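Local coordinates for terminal oxygenase component of carbazole (Janthinobacterium sp., PDB 7BUG), which catalyses the angular dioxygenation of carbazole, giving an unstable cis-hydrodiol that opens spontaneously to 2'-aminobiphenyl-2,3-diol, at residues 23-33 against 45-53. Numbering follows the deposited sequence.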
ATOM      1  N   LEU A  23     -19.216  -4.082   3.177  1.00 13.68           N
ATOM      2  CA  LEU A  23     -18.808  -5.423   3.671  1.00 15.44           C
ATOM      3  C   LEU A  23     -19.909  -6.470   3.515  1.00 13.99           C
ATOM      4  O   LEU A  23     -19.692  -7.618   3.976  1.00 15.87           O
ATOM      5  CB  LEU A  23     -18.422  -5.315   5.152  1.00 16.28           C
ATOM      6  CG  LEU A  23     -17.056  -4.741   5.437  1.00 21.03           C
ATOM      7  CD1 LEU A  23     -16.928  -4.441   6.928  1.00 24.35           C
ATOM      8  CD2 LEU A  23     -15.943  -5.691   4.971  1.00 23.71           C
ATOM      9  N   GLY A  24     -21.032  -6.154   2.885  1.00 12.47           N
ATOM     10  CA  GLY A  24     -22.163  -7.066   2.745  1.00 11.58           C
ATOM     11  C   GLY A  24     -23.158  -6.956   3.884  1.00 11.80           C
ATOM     12  O   GLY A  24     -22.995  -6.143   4.812  1.00 11.70           O
ATOM     13  N   PHE A  25     -24.122  -7.838   3.852  1.00 12.13           N
ATOM     14  CA  PHE A  25     -25.262  -7.864   4.794  1.00 11.43           C
ATOM     15  C   PHE A  25     -25.033  -8.967   5.805  1.00 11.44           C
ATOM     16  O   PHE A  25     -24.930 -10.166   5.454  1.00 12.54           O
ATOM     17  CB  PHE A  25     -26.567  -8.042   4.023  1.00 12.60           C
ATOM     18  CG  PHE A  25     -26.831  -6.895   3.086  1.00 12.15           C
ATOM     19  CD1 PHE A  25     -26.895  -5.576   3.540  1.00 13.05           C
ATOM     20  CD2 PHE A  25     -27.125  -7.160   1.758  1.00 12.19           C
ATOM     21  CE1 PHE A  25     -27.238  -4.549   2.662  1.00 13.23           C
ATOM     22  CE2 PHE A  25     -27.486  -6.123   0.905  1.00 13.36           C
ATOM     23  CZ  PHE A  25     -27.490  -4.814   1.343  1.00 13.80           C
ATOM     24  N   ARG A  26     -25.059  -8.590   7.075  1.00 11.69           N
ATOM     25  CA  ARG A  26     -25.007  -9.528   8.192  1.00 11.73           C
ATOM     26  C   ARG A  26     -26.368 -10.227   8.323  1.00 12.07           C
ATOM     27  O   ARG A  26     -27.354  -9.697   7.817  1.00 12.30           O
ATOM     28  CB  ARG A  26     -24.556  -8.821   9.468  1.00 12.09           C
ATOM     29  CG  ARG A  26     -24.191  -9.757  10.611  1.00 12.76           C
ATOM     30  CD  ARG A  26     -23.692  -8.941  11.802  1.00 12.85           C
ATOM     31  NE  ARG A  26     -23.254  -9.851  12.828  1.00 13.27           N
ATOM     32  CZ  ARG A  26     -22.084 -10.500  12.797  1.00 12.38           C
ATOM     33  NH1 ARG A  26     -21.148 -10.162  11.913  1.00 12.49           N
ATOM     34  NH2 ARG A  26     -21.812 -11.367  13.754  1.00 14.12           N
ATOM     35  N   ASN A  27     -26.384 -11.383   8.973  1.00 11.62           N
ATOM     36  CA  ASN A  27     -27.600 -12.155   9.299  1.00 11.85           C
ATOM     37  C   ASN A  27     -28.204 -12.765   8.028  1.00 11.68           C
ATOM     38  O   ASN A  27     -29.432 -12.845   7.904  1.00 12.04           O
ATOM     39  CB  ASN A  27     -28.568 -11.265  10.096  1.00 12.64           C
ATOM     40  CG  ASN A  27     -27.910 -10.727  11.337  1.00 12.55           C
ATOM     41  OD1 ASN A  27     -27.358 -11.505  12.104  1.00 15.31           O
ATOM     42  ND2 ASN A  27     -27.898  -9.418  11.545  1.00 15.88           N
ATOM     43  N   HIS A  28     -27.362 -13.262   7.097  1.00 10.34           N
ATOM     44  CA  HIS A  28     -27.768 -14.104   5.972  1.00 10.21           C
ATOM     45  C   HIS A  28     -26.804 -15.286   5.865  1.00 10.30           C
ATOM     46  O   HIS A  28     -25.697 -15.219   6.397  1.00 11.06           O
ATOM     47  CB  HIS A  28     -27.782 -13.344   4.633  1.00  9.93           C
ATOM     48  CG  HIS A  28     -28.724 -12.201   4.531  1.00 10.49           C
ATOM     49  ND1 HIS A  28     -29.946 -12.335   3.943  1.00 11.00           N
ATOM     50  CD2 HIS A  28     -28.615 -10.924   4.924  1.00 11.82           C
ATOM     51  CE1 HIS A  28     -30.547 -11.137   4.008  1.00 11.22           C
ATOM     52  NE2 HIS A  28     -29.767 -10.251   4.570  1.00 11.07           N
ATOM     53  N   TRP A  29     -27.269 -16.306   5.194  1.00 10.72           N
ATOM     54  CA  TRP A  29     -26.503 -17.468   4.753  1.00 10.93           C
ATOM     55  C   TRP A  29     -25.687 -17.092   3.520  1.00 10.99           C
ATOM     56  O   TRP A  29     -26.252 -16.485   2.619  1.00 11.04           O
ATOM     57  CB  TRP A  29     -27.425 -18.626   4.425  1.00 11.22           C
ATOM     58  CG  TRP A  29     -28.147 -19.230   5.583  1.00 12.61           C
ATOM     59  CD1 TRP A  29     -29.443 -19.007   5.944  1.00 13.82           C
ATOM     60  CD2 TRP A  29     -27.633 -20.228   6.476  1.00 11.79           C
ATOM     61  NE1 TRP A  29     -29.765 -19.775   7.025  1.00 14.94           N
ATOM     62  CE2 TRP A  29     -28.705 -20.565   7.340  1.00 12.87           C
ATOM     63  CE3 TRP A  29     -26.413 -20.885   6.631  1.00 12.55           C
ATOM     64  CZ2 TRP A  29     -28.554 -21.486   8.366  1.00 13.86           C
ATOM     65  CZ3 TRP A  29     -26.286 -21.838   7.599  1.00 12.60           C
ATOM     66  CH2 TRP A  29     -27.341 -22.131   8.459  1.00 14.07           C
ATOM     67  N   TYR A  30     -24.442 -17.567   3.504  1.00 11.58           N
ATOM     68  CA  TYR A  30     -23.558 -17.436   2.326  1.00 10.61           C
ATOM     69  C   TYR A  30     -22.829 -18.743   2.035  1.00  9.80           C
ATOM     70  O   TYR A  30     -22.274 -19.339   2.945  1.00 11.46           O
ATOM     71  CB  TYR A  30     -22.476 -16.381   2.590  1.00 10.51           C
ATOM     72  CG  TYR A  30     -23.032 -14.992   2.707  1.00 10.98           C
ATOM     73  CD1 TYR A  30     -23.278 -14.229   1.588  1.00 10.17           C
ATOM     74  CD2 TYR A  30     -23.343 -14.454   3.927  1.00 10.12           C
ATOM     75  CE1 TYR A  30     -23.764 -12.930   1.690  1.00 11.26           C
ATOM     76  CE2 TYR A  30     -23.880 -13.189   4.054  1.00 10.25           C
ATOM     77  CZ  TYR A  30     -24.075 -12.408   2.931  1.00 10.74           C
ATOM     78  OH  TYR A  30     -24.596 -11.162   3.109  1.00 11.80           O
ATOM     79  N   PRO A  31     -22.711 -19.116   0.765  1.00  9.84           N
ATOM     80  CA  PRO A  31     -21.865 -20.241   0.381  1.00 10.25           C
ATOM     81  C   PRO A  31     -20.398 -19.847   0.341  1.00 10.73           C
ATOM     82  O   PRO A  31     -20.101 -18.733  -0.062  1.00 13.42           O
ATOM     83  CB  PRO A  31     -22.394 -20.651  -0.981  1.00 10.46           C
ATOM     84  CG  PRO A  31     -22.805 -19.369  -1.587  1.00 11.19           C
ATOM     85  CD  PRO A  31     -23.366 -18.543  -0.430  1.00 10.67           C
ATOM     86  N   VAL A  32     -19.517 -20.733   0.797  1.00 11.40           N
ATOM     87  CA  VAL A  32     -18.073 -20.359   0.861  1.00 12.09           C
ATOM     88  C   VAL A  32     -17.185 -21.420   0.227  1.00 14.43           C
ATOM     89  O   VAL A  32     -16.042 -21.082  -0.077  1.00 13.22           O
ATOM     90  CB  VAL A  32     -17.663 -20.107   2.310  1.00 13.30           C
ATOM     91  CG1 VAL A  32     -18.396 -18.874   2.861  1.00 14.38           C
ATOM     92  CG2 VAL A  32     -17.890 -21.291   3.190  1.00 13.27           C
ATOM     93  N   MET A  33     -17.666 -22.642   0.081  1.00 13.36           N
ATOM     94  CA  MET A  33     -16.841 -23.733  -0.500  1.00 14.56           C
ATOM     95  C   MET A  33     -17.766 -24.906  -0.787  1.00 14.56           C
ATOM     96  O   MET A  33     -18.947 -24.835  -0.455  1.00 13.61           O
ATOM     97  CB  MET A  33     -15.729 -24.180   0.444  1.00 15.95           C
ATOM     98  CG  MET A  33     -16.203 -24.875   1.655  1.00 17.00           C
ATOM     99  SD  MET A  33     -14.801 -25.286   2.764  1.00 24.15           S
ATOM    100  CE  MET A  33     -14.439 -23.674   3.421  1.00 25.48           C
ATOM    101  N   THR A  45      -9.510 -22.417   6.547  1.00 16.14           N
ATOM    102  CA  THR A  45      -9.642 -20.986   6.894  1.00 18.34           C
ATOM    103  C   THR A  45     -10.290 -20.271   5.733  1.00 17.73           C
ATOM    104  O   THR A  45     -10.019 -20.643   4.596  1.00 22.14           O
ATOM    105  CB  THR A  45      -8.281 -20.293   6.932  1.00 26.75           C
ATOM    106  OG1 THR A  45      -7.660 -20.596   5.680  1.00 30.59           O
ATOM    107  CG2 THR A  45      -7.399 -20.791   8.028  1.00 28.27           C
ATOM    108  N   LEU A  46     -11.090 -19.267   6.036  1.00 14.25           N
ATOM    109  CA  LEU A  46     -11.609 -18.394   4.979  1.00 14.17           C
ATOM    110  C   LEU A  46     -11.998 -17.078   5.640  1.00 12.17           C
ATOM    111  O   LEU A  46     -12.088 -17.006   6.862  1.00 13.27           O
ATOM    112  CB  LEU A  46     -12.764 -19.068   4.277  1.00 16.28           C
ATOM    113  CG  LEU A  46     -13.956 -19.378   5.178  1.00 18.55           C
ATOM    114  CD1 LEU A  46     -15.019 -18.317   5.076  1.00 21.73           C
ATOM    115  CD2 LEU A  46     -14.515 -20.730   4.804  1.00 24.69           C
ATOM    116  N   LYS A  47     -12.171 -16.069   4.824  1.00 11.51           N
ATOM    117  CA  LYS A  47     -12.646 -14.755   5.294  1.00 11.13           C
ATOM    118  C   LYS A  47     -14.016 -14.484   4.656  1.00 10.70           C
ATOM    119  O   LYS A  47     -14.161 -14.574   3.424  1.00 12.39           O
ATOM    120  CB  LYS A  47     -11.600 -13.689   4.984  1.00 10.94           C
ATOM    121  CG  LYS A  47     -12.025 -12.337   5.534  1.00 11.80           C
ATOM    122  CD  LYS A  47     -11.017 -11.220   5.242  1.00 14.62           C
ATOM    123  CE  LYS A  47      -9.933 -11.223   6.281  1.00 19.49           C
ATOM    124  NZ  LYS A  47      -8.990 -10.124   6.003  1.00 22.47           N
ATOM    125  N   LEU A  48     -15.000 -14.124   5.484  1.00  9.82           N
ATOM    126  CA  LEU A  48     -16.385 -13.889   5.073  1.00 10.41           C
ATOM    127  C   LEU A  48     -16.880 -12.616   5.749  1.00 10.47           C
ATOM    128  O   LEU A  48     -16.783 -12.513   6.991  1.00 10.56           O
ATOM    129  CB  LEU A  48     -17.232 -15.090   5.456  1.00 10.51           C
ATOM    130  CG  LEU A  48     -18.708 -14.990   5.146  1.00 10.20           C
ATOM    131  CD1 LEU A  48     -18.987 -14.736   3.678  1.00 11.15           C
ATOM    132  CD2 LEU A  48     -19.461 -16.212   5.631  1.00 11.09           C
ATOM    133  N   LEU A  49     -17.349 -11.653   4.960  1.00 10.13           N
ATOM    134  CA  LEU A  49     -17.838 -10.362   5.521  1.00 10.95           C
ATOM    135  C   LEU A  49     -16.740  -9.725   6.369  1.00  9.99           C
ATOM    136  O   LEU A  49     -17.034  -9.049   7.367  1.00 11.47           O
ATOM    137  CB  LEU A  49     -19.141 -10.579   6.304  1.00 12.81           C
ATOM    138  CG  LEU A  49     -20.445 -10.440   5.527  1.00 16.39           C
ATOM    139  CD1 LEU A  49     -20.525 -11.291   4.299  1.00 16.13           C
ATOM    140  CD2 LEU A  49     -21.638 -10.666   6.451  1.00 16.21           C
ATOM    141  N   GLY A  50     -15.479  -9.953   6.014  1.00  9.80           N
ATOM    142  CA  GLY A  50     -14.307  -9.369   6.673  1.00  9.45           C
ATOM    143  C   GLY A  50     -13.813 -10.130   7.861  1.00  9.52           C
ATOM    144  O   GLY A  50     -12.729  -9.788   8.431  1.00 11.56           O
ATOM    145  N   GLU A  51     -14.504 -11.193   8.256  1.00 10.10           N
ATOM    146  CA  GLU A  51     -14.157 -11.976   9.450  1.00  9.46           C
ATOM    147  C   GLU A  51     -13.440 -13.279   9.033  1.00  9.03           C
ATOM    148  O   GLU A  51     -13.938 -14.040   8.156  1.00  9.17           O
ATOM    149  CB  GLU A  51     -15.415 -12.415  10.214  1.00  9.58           C
ATOM    150  CG  GLU A  51     -16.335 -11.268  10.604  1.00 10.78           C
ATOM    151  CD  GLU A  51     -17.450 -11.587  11.573  1.00 12.29           C
ATOM    152  OE1 GLU A  51     -17.352 -12.610  12.257  1.00 13.54           O
ATOM    153  OE2 GLU A  51     -18.383 -10.766  11.678  1.00 11.92           O
ATOM    154  N   ASN A  52     -12.343 -13.558   9.728  1.00  9.51           N
ATOM    155  CA  ASN A  52     -11.584 -14.809   9.480  1.00  9.85           C
ATOM    156  C   ASN A  52     -12.299 -15.919  10.255  1.00  9.57           C
ATOM    157  O   ASN A  52     -12.501 -15.765  11.481  1.00  9.74           O
ATOM    158  CB  ASN A  52     -10.120 -14.764   9.952  1.00 11.02           C
ATOM    159  CG  ASN A  52      -9.296 -13.805   9.112  1.00 12.93           C
ATOM    160  OD1 ASN A  52      -9.340 -13.893   7.883  1.00 13.46           O
ATOM    161  ND2 ASN A  52      -8.611 -12.884   9.753  1.00 14.38           N
ATOM    162  N   LEU A  53     -12.633 -17.001   9.561  1.00 10.15           N
ATOM    163  CA  LEU A  53     -13.353 -18.135  10.132  1.00 10.06           C
ATOM    164  C   LEU A  53     -12.591 -19.432   9.893  1.00 10.63           C
ATOM    165  O   LEU A  53     -11.823 -19.578   8.890  1.00 12.57           O
ATOM    166  CB  LEU A  53     -14.711 -18.263   9.453  1.00 10.47           C
ATOM    167  CG  LEU A  53     -15.611 -17.022   9.480  1.00 10.27           C
ATOM    168  CD1 LEU A  53     -16.926 -17.268   8.775  1.00 11.32           C
ATOM    169  CD2 LEU A  53     -15.820 -16.497  10.883  1.00 11.05           C
TER
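Arg26 NH1 donates to Glu51 OE2 at 2.8 Å, a charged hydrogen bond within a salt bridge, and is also bonded to Gln377 OE1. The N-H...O angle to OE2 is 153°; OE2 lies in the guanidinium plane, at its edge, and the guanidinium and carboxylate are nearly coplanar. Arg26 reaches this far because CG stands anti to the backbone N (chi1 -168°) and the chain runs extended to NE. The other carboxylate oxygen, OE1, is taken by Lys66 and by the hydroxyl of Tyr124, while Arg26 NE pairs with Asp139. A leucine in place of Arg26 would probably leave Glu51 OE2 without this charged mate and Asp139 without its salt bridge.

Beside this pair, Leu49 supplies the apolar centre: its CD1 sits over one face of the Tyr30 ring, 4.2 Å from the centroid and 23° off the normal, a CH-pi contact. Leu49 CD2 lies 3.5 Å from Phe25 O, the same carbonyl oxygen that Tyr30 OH holds through a 2.6 Å hydrogen bond on a lone pair. Farther along, Val32 CG1 meets Leu48 CD2 at 4.0 Å, and Val32 CG2 approaches Leu46 CD2 at 3.8 Å.

Leu48 to Glu51 form a type I' turn closing a beta-hairpin, whose Leu46 and Leu48 point toward strand 28-32. The axes of segments 28-32 and 45-48 approach to 9.3 Å, bridged by side chains; these outermost strands of one antiparallel sheet thus pack across the interior, as in the beta-barrel-like Rieske domain.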